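Local coordinates for UBX domain-containing protein 7 (Homo sapiens, PDB 5X3P) that links a subset of NEDD8-associated cullin-RING ubiquitin ligases to the segregase VCP/p97 as a ubiquitin-binding adapter, the UBX domain described here making the p97 interaction, at residues Pro5-Leu9 with Ile21-Glu25. The protein carries 1 engineered substitution. Numbering follows the deposited sequence.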
loop_
_atom_site.group_PDB
_atom_site.type_symbol
_atom_site.label_atom_id
_atom_site.label_comp_id
_atom_site.label_asym_id
_atom_site.label_seq_id
_atom_site.Cartn_x
_atom_site.Cartn_y
_atom_site.Cartn_z
ATOM N N PRO A 5 -11.039 13.131 4.203
ATOM C CA PRO A 5 -10.489 12.367 3.072
ATOM C C PRO A 5 -9.776 11.070 3.528
ATOM O O PRO A 5 -9.080 11.052 4.550
ATOM C CB PRO A 5 -9.512 13.354 2.421
ATOM C CG PRO A 5 -9.958 14.733 2.920
ATOM C CD PRO A 5 -10.453 14.480 4.309
ATOM N N LYS A 6 -9.983 9.988 2.774
ATOM C CA LYS A 6 -9.412 8.670 3.074
ATOM C C LYS A 6 -8.721 8.036 1.874
ATOM O O LYS A 6 -8.947 8.444 0.727
ATOM C CB LYS A 6 -10.531 7.738 3.557
ATOM C CG LYS A 6 -11.299 8.341 4.734
ATOM C CD LYS A 6 -12.533 7.570 5.124
ATOM C CE LYS A 6 -12.812 7.869 6.577
ATOM N NZ LYS A 6 -11.488 8.080 7.239
ATOM N N ALA A 7 -7.909 7.008 2.153
ATOM C CA ALA A 7 -7.324 6.144 1.130
ATOM C C ALA A 7 -8.049 4.819 1.244
ATOM O O ALA A 7 -7.806 4.054 2.177
ATOM C CB ALA A 7 -5.832 5.933 1.382
ATOM N N GLN A 8 -8.962 4.561 0.315
ATOM C CA GLN A 8 -9.706 3.324 0.301
ATOM C C GLN A 8 -8.912 2.391 -0.568
ATOM O O GLN A 8 -8.782 2.607 -1.774
ATOM C CB GLN A 8 -11.093 3.550 -0.293
ATOM C CG GLN A 8 -12.049 4.302 0.632
ATOM C CD GLN A 8 -13.285 4.761 -0.093
ATOM O OE1 GLN A 8 -13.220 5.176 -1.268
ATOM N NE2 GLN A 8 -14.441 4.670 0.583
ATOM N N LEU A 9 -8.373 1.344 0.044
ATOM C CA LEU A 9 -7.418 0.501 -0.648
ATOM C C LEU A 9 -8.001 -0.862 -0.961
ATOM O O LEU A 9 -8.626 -1.477 -0.096
ATOM C CB LEU A 9 -6.161 0.329 0.220
ATOM C CG LEU A 9 -5.414 1.606 0.625
ATOM C CD1 LEU A 9 -4.178 1.279 1.450
ATOM C CD2 LEU A 9 -5.005 2.370 -0.614
ATOM N N ILE A 21 -9.244 -2.312 2.826
ATOM C CA ILE A 21 -9.069 -1.563 4.066
ATOM C C ILE A 21 -9.170 -0.080 3.763
ATOM O O ILE A 21 -8.978 0.323 2.615
ATOM C CB ILE A 21 -7.700 -1.837 4.711
ATOM C CG1 ILE A 21 -6.564 -1.300 3.822
ATOM C CG2 ILE A 21 -7.531 -3.319 5.013
ATOM C CD1 ILE A 21 -5.162 -1.407 4.449
ATOM N N THR A 22 -9.460 0.738 4.781
ATOM C CA THR A 22 -9.437 2.186 4.600
ATOM C C THR A 22 -8.459 2.813 5.579
ATOM O O THR A 22 -8.510 2.519 6.768
ATOM C CB THR A 22 -10.829 2.790 4.855
ATOM O OG1 THR A 22 -11.710 2.379 3.812
ATOM C CG2 THR A 22 -10.775 4.324 4.901
ATOM N N LEU A 23 -7.579 3.684 5.098
ATOM C CA LEU A 23 -6.697 4.430 5.994
ATOM C C LEU A 23 -6.951 5.927 5.854
ATOM O O LEU A 23 -7.198 6.412 4.749
ATOM C CB LEU A 23 -5.220 4.103 5.719
ATOM C CG LEU A 23 -4.819 2.652 6.023
ATOM C CD1 LEU A 23 -3.421 2.325 5.513
ATOM C CD2 LEU A 23 -4.883 2.363 7.519
ATOM N N PRO A 24 -6.888 6.673 6.974
ATOM C CA PRO A 24 -7.035 8.133 6.875
ATOM C C PRO A 24 -5.937 8.682 5.963
ATOM O O PRO A 24 -4.848 8.084 5.905
ATOM C CB PRO A 24 -6.807 8.615 8.320
ATOM C CG PRO A 24 -7.094 7.402 9.185
ATOM C CD PRO A 24 -6.665 6.214 8.359
ATOM N N GLU A 25 -6.206 9.778 5.259
ATOM C CA GLU A 25 -5.251 10.319 4.294
ATOM C C GLU A 25 -3.954 10.721 4.979
ATOM O O GLU A 25 -2.889 10.727 4.345
ATOM C CB GLU A 25 -5.843 11.542 3.591
ATOM C CG GLU A 25 -5.537 11.608 2.120
ATOM C CD GLU A 25 -6.076 12.869 1.460
ATOM O OE1 GLU A 25 -6.164 13.924 2.137
ATOM O OE2 GLU A 25 -6.412 12.794 0.258
#
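Ala7 and Leu23 exchange two backbone hydrogen bonds, Ala7 N to Leu23 O at 2.8 Å and Leu23 N to Ala7 O at 3.0 Å, in the antiparallel hairpin that opens the ubiquitin-like beta-grasp fold of this UBX domain. Leu9 and Ile21 form the next hydrogen-bonded pair; Leu9 N approaches Ile21 O almost end-on, with a C=O...N angle of 176°. Between these pairs, Thr22 CA makes a CA-H...O contact with Ala7 O. Beyond the strand ends, Glu25 N still reaches Pro5 O at 3.2 Å, a more bent bond whose donor is tilted from the carbonyl plane. Strand 18-24 is an outermost strand of the sheet, whereas strand 6-12 is flanked on its other side by strand 74-81, and Gln8 OE1 accepts a hydrogen bond from Gln74 NE2.

On the helix-facing side, Ile21 CD1 comes within 4.1 Å of Leu9 CD1, which also meets Leu23 CD1, and Leu32 of helix 29-38 touches all three side chains. Ile21 CG1 sits between the backbone N and carbonyl carbon (chi1 66°), which brings it within 4.0 Å of Leu9 CB, the two side chains meeting at a slant. The other face is exposed: Thr22 CG2, anti to the backbone N, touches Lys6 CB and CD, while OG1 lies beside Gln8 CG.

At the open end, Glu25 CB covers Pro5 O, and the extended side chain brings its carboxylate up to the CB corner of the proline ring. A glycine here would keep the backbone bond but would probably leave the CB edge of Pro5 without the Glu25 side chain beside it and Pro5 O less shielded. The carboxylate touches the ring without a hydrogen bond, Glu25 OE1 lying 3.4 Å from Pro5 CB.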